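Local structure of CBS domain protein (Porphyromonas gingivalis, 2NQW) at residues K22-L25 with S26-R29; L60-V63 with G64-A67. The protein is a UPF0053-family membrane protein of unknown function that may bind flavin adenine dinucleotide; the part described is its transporter associated domain. All coordinates share one frame; numbering follows the deposited sequence. Where two conformers were deposited one is given.

Contact 1. Residues K22-L25 with S26-R29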
loop_
_atom_site.group_PDB
_atom_site.type_symbol
_atom_site.label_atom_id
_atom_site.label_comp_id
_atom_site.label_asym_id
_atom_site.label_seq_id
_atom_site.Cartn_x
_atom_site.Cartn_y
_atom_site.Cartn_z
ATOM N N LYS A 22 -6.819 3.719 3.130
ATOM C CA LYS A 22 -7.712 4.360 2.177
ATOM C C LYS A 22 -7.012 5.313 1.229
ATOM O O LYS A 22 -7.664 5.884 0.329
ATOM C CB LYS A 22 -8.800 5.146 2.919
ATOM C CG LYS A 22 -8.278 6.466 3.509
ATOM C CD LYS A 22 -9.387 7.305 4.158
ATOM C CE LYS A 22 -8.800 8.571 4.739
ATOM N NZ LYS A 22 -8.143 9.407 3.709
ATOM N N THR A 23 -5.689 5.505 1.391
ATOM C CA THR A 23 -5.009 6.493 0.522
ATOM C C THR A 23 -5.141 6.080 -0.944
ATOM O O THR A 23 -4.883 4.907 -1.293
ATOM C CB THR A 23 -3.523 6.576 0.877
ATOM O OG1 THR A 23 -3.371 6.808 2.290
ATOM C CG2 THR A 23 -2.846 7.731 0.097
ATOM N N SER A 24 -5.518 7.011 -1.827
ATOM C CA SER A 24 -5.602 6.626 -3.226
ATOM C C SER A 24 -4.205 6.258 -3.763
ATOM O O SER A 24 -3.182 6.792 -3.320
ATOM C CB SER A 24 -6.198 7.762 -4.041
ATOM O OG SER A 24 -5.306 8.866 -4.085
ATOM N N LEU A 25 -4.159 5.383 -4.756
ATOM C CA LEU A 25 -2.883 5.109 -5.412
ATOM C C LEU A 25 -2.296 6.367 -6.031
ATOM O O LEU A 25 -1.082 6.548 -6.014
ATOM C CB LEU A 25 -3.014 3.999 -6.470
ATOM C CG LEU A 25 -3.390 2.612 -5.891
ATOM C CD1 LEU A 25 -3.338 1.606 -7.035
ATOM C CD2 LEU A 25 -2.393 2.228 -4.821
ATOM N N SER A 26 -3.158 7.240 -6.570
ATOM C CA SER A 26 -2.716 8.571 -7.050
ATOM C C SER A 26 -1.914 9.286 -5.982
ATOM O O SER A 26 -0.821 9.801 -6.244
ATOM C CB SER A 26 -3.936 9.433 -7.422
ATOM O OG SER A 26 -4.339 9.099 -8.743
ATOM N N ASP A 27 -2.477 9.352 -4.780
ATOM C CA ASP A 27 -1.833 10.078 -3.697
ATOM C C ASP A 27 -0.575 9.368 -3.217
ATOM O O ASP A 27 0.386 10.029 -2.837
ATOM C CB ASP A 27 -2.785 10.348 -2.545
ATOM C CG ASP A 27 -3.788 11.457 -2.876
ATOM O OD1 ASP A 27 -3.662 12.113 -3.952
ATOM O OD2 ASP A 27 -4.708 11.642 -2.064
ATOM N N VAL A 28 -0.555 8.032 -3.219
ATOM C CA VAL A 28 0.695 7.341 -2.894
ATOM C C VAL A 28 1.788 7.730 -3.907
ATOM O O VAL A 28 2.934 8.026 -3.516
ATOM C CB VAL A 28 0.522 5.794 -2.861
ATOM C CG1 VAL A 28 1.852 5.101 -2.603
ATOM C CG2 VAL A 28 -0.498 5.375 -1.758
ATOM N N ARG A 29 1.466 7.714 -5.202
ATOM C CA ARG A 29 2.462 8.081 -6.197
ATOM C C ARG A 29 2.891 9.521 -6.027
ATOM O O ARG A 29 4.069 9.849 -6.199
ATOM C CB ARG A 29 1.924 7.862 -7.618
ATOM C CG ARG A 29 1.668 6.382 -7.955
ATOM C CD ARG A 29 1.444 6.182 -9.453
ATOM N NE ARG A 29 0.248 6.890 -9.890
ATOM C CZ ARG A 29 -0.990 6.404 -9.938
ATOM N NH1 ARG A 29 -1.249 5.121 -9.673
ATOM N NH2 ARG A 29 -2.002 7.214 -10.293
HETATM O O HOH W 1 -6.229 9.612 -0.974
#
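Ser24 caps the N-terminus of helix 25-32 by reaching across to Asp27. This is the classic serine N-cap, in the transporter associated domain. Ser24 OG accepts from Asp27 N at 3.0 Å, with an N-H...O angle of 153°. The hydroxyl gets there because it sits between its own backbone N and carbonyl carbon, chi1 68°. The Asp27 side chain turns back toward the cap. Its carboxylate makes no direct hydrogen bond to Ser24. Water 1 carries it to the Ser24 backbone: the water accepts from Ser24 N and donates to Asp27 OD2, both at 2.8 Å. A negative carboxylate here probably also suits the positive end of the helix dipole.

The first helical turn then closes through the backbone. Val28 N donates to Ser24 O and Arg29 N to Leu25 O. On the apolar side, Thr23 CG2 meets Asp27 CB at 3.7 Å and Val28 CG2 at 3.8 Å. Thr23 CG2 lies opposite the backbone N across the CA-CB bond, while OG1 turns aside to bond Glu20 O at the end of strand 17-20. The Thr23 and Val28 side chains cross at about a right angle. Leu25 points away from residues 26-29, although its CB still touches them. Its side chain packs on Val46, and Val28 packs on Phe39, both in loops.

Arg29 bends at chi3 (-63°), which folds its guanidinium back along the helix. One face of the group lies over Leu25 O, offset toward the rim, and Arg29 NH1 comes to 3.8 Å from Leu25 CB.

Contact 2. Residues L60-V63 with G64-A67; sequences LPHV and GDTA
Asp65 folds back on His62 and ties the two ends of a type II beta turn, His62-Val63-Gly64-Asp65. Two hydrogen bonds form the tight part of the contact. His62 N donates to Asp65 OD2 at 2.9 Å, with an N-H...O angle of 158°. In return, Asp65 N donates to His62 O at 3.1 Å, which closes the turn. Neither donor lies in the plane of the group it meets. His62 N comes from above the Asp65 carboxylate, and Asp65 N from above the His62 carbonyl plane.

The Asp65 carboxylate reaches His62 because CG lies beside the backbone N and opposite the carbonyl carbon, chi1 -74°. This brings Asp65 OD1 to 3.6 Å from His62 CB, while OD2 takes the amide. Pro61 CA also comes to 3.5 Å from Asp65 OD2. Gly64 has a positive phi, 96°, as the third residue of a type II turn commonly does.

The solvent-facing part of the contact is looser and is held by water. Water 2 donates to Leu60 O and to Asp65 OD2, each at 2.7 Å. It also lies in the plane of the His62 ring at its edge, 2.7 Å from ND1. Asp65 OD2 therefore receives two bonds, one from the backbone and one from water. The exposed imidazole of His62 swings clear of residues 64-67 and is linked to Asp65 OD2 by this water.

Val63 points away from residues 64-67 and packs on Met79. Pro61 touches Leu54 and Met79, and Gly64 and Asp65 bond to the backbone of Val76. The arrangement is a type II turn, braced by an aspartate side chain, that leads into edge strand 66-69 of the antiparallel sheet.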
loop_
_atom_site.group_PDB
_atom_site.type_symbol
_atom_site.label_atom_id
_atom_site.label_comp_id
_atom_site.label_asym_id
_atom_site.label_seq_id
_atom_site.Cartn_x
_atom_site.Cartn_y
_atom_site.Cartn_z
ATOM N N LEU A 60 -9.774 -12.190 2.010
ATOM C CA LEU A 60 -9.993 -11.223 3.087
ATOM C C LEU A 60 -8.677 -11.039 3.846
ATOM O O LEU A 60 -7.970 -12.024 4.104
ATOM C CB LEU A 60 -11.101 -11.709 4.033
ATOM C CG LEU A 60 -12.512 -11.343 3.542
ATOM C CD1 LEU A 60 -12.949 -12.194 2.354
ATOM C CD2 LEU A 60 -13.484 -11.510 4.707
ATOM N N PRO A 61 -8.348 -9.805 4.214
ATOM C CA PRO A 61 -7.052 -9.520 4.841
ATOM C C PRO A 61 -7.008 -9.747 6.350
ATOM O O PRO A 61 -8.056 -9.705 7.052
ATOM C CB PRO A 61 -6.836 -8.031 4.559
ATOM C CG PRO A 61 -8.264 -7.498 4.554
ATOM C CD PRO A 61 -9.091 -8.577 3.858
ATOM N N HIS A 62 -5.784 -9.963 6.844
ATOM C CA HIS A 62 -5.503 -9.985 8.270
ATOM C C HIS A 62 -4.300 -9.098 8.544
ATOM O O HIS A 62 -3.411 -8.924 7.692
ATOM C CB HIS A 62 -5.120 -11.407 8.736
ATOM C CG HIS A 62 -6.276 -12.361 8.822
ATOM N ND1 HIS A 62 -6.723 -13.089 7.735
ATOM C CD2 HIS A 62 -7.062 -12.729 9.872
ATOM C CE1 HIS A 62 -7.750 -13.856 8.109
ATOM N NE2 HIS A 62 -7.974 -13.652 9.403
ATOM N N VAL A 63 -4.220 -8.617 9.784
ATOM C CA VAL A 63 -2.976 -7.984 10.238
ATOM C C VAL A 63 -1.820 -8.979 10.078
ATOM O O VAL A 63 -1.923 -10.188 10.376
ATOM C CB VAL A 63 -3.117 -7.551 11.720
ATOM C CG1 VAL A 63 -1.762 -7.017 12.255
ATOM C CG2 VAL A 63 -4.191 -6.469 11.837
ATOM N N GLY A 64 -0.687 -8.459 9.569
ATOM C CA GLY A 64 0.484 -9.295 9.324
ATOM C C GLY A 64 0.604 -9.807 7.905
ATOM O O GLY A 64 1.650 -10.294 7.502
ATOM N N ASP A 65 -0.463 -9.718 7.124
ATOM C CA ASP A 65 -0.386 -10.181 5.748
ATOM C C ASP A 65 0.591 -9.296 4.967
ATOM O O ASP A 65 0.693 -8.076 5.210
ATOM C CB ASP A 65 -1.752 -10.071 5.067
ATOM C CG ASP A 65 -2.744 -11.141 5.520
ATOM O OD1 ASP A 65 -2.403 -11.973 6.377
ATOM O OD2 ASP A 65 -3.890 -11.083 4.995
ATOM N N THR A 66 1.238 -9.905 3.987
ATOM C CA THR A 66 2.127 -9.166 3.098
ATOM C C THR A 66 1.754 -9.414 1.630
ATOM O O THR A 66 1.070 -10.395 1.285
ATOM C CB THR A 66 3.598 -9.559 3.313
ATOM O OG1 THR A 66 3.811 -10.935 2.980
ATOM C CG2 THR A 66 4.044 -9.286 4.762
ATOM N N ALA A 67 2.208 -8.518 0.753
ATOM C CA ALA A 67 1.951 -8.655 -0.671
ATOM C C ALA A 67 3.119 -8.009 -1.384
ATOM O O ALA A 67 3.708 -7.053 -0.858
ATOM C CB ALA A 67 0.658 -7.966 -1.067
HETATM O O HOH W 2 -5.697 -13.037 5.195
#

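Both contacts are local, and each stands where the chain enters a regular element of the same domain. Contact 1 starts helix 25-32. Contact 2 leads into edge strand 66-69. Their centres are 19 Å apart, on opposite sides of the chain's centre, and they do not touch. Contact 1 is partly buried, with apolar side chains packed on neighbouring loops. Contact 2 lies at the surface and has no buried residue among those that touch. In each, a side-chain oxygen accepts from a backbone amide and a water bridges to a carboxylate. The acceptor is a hydroxyl at the helix start but a carboxylate at the turn.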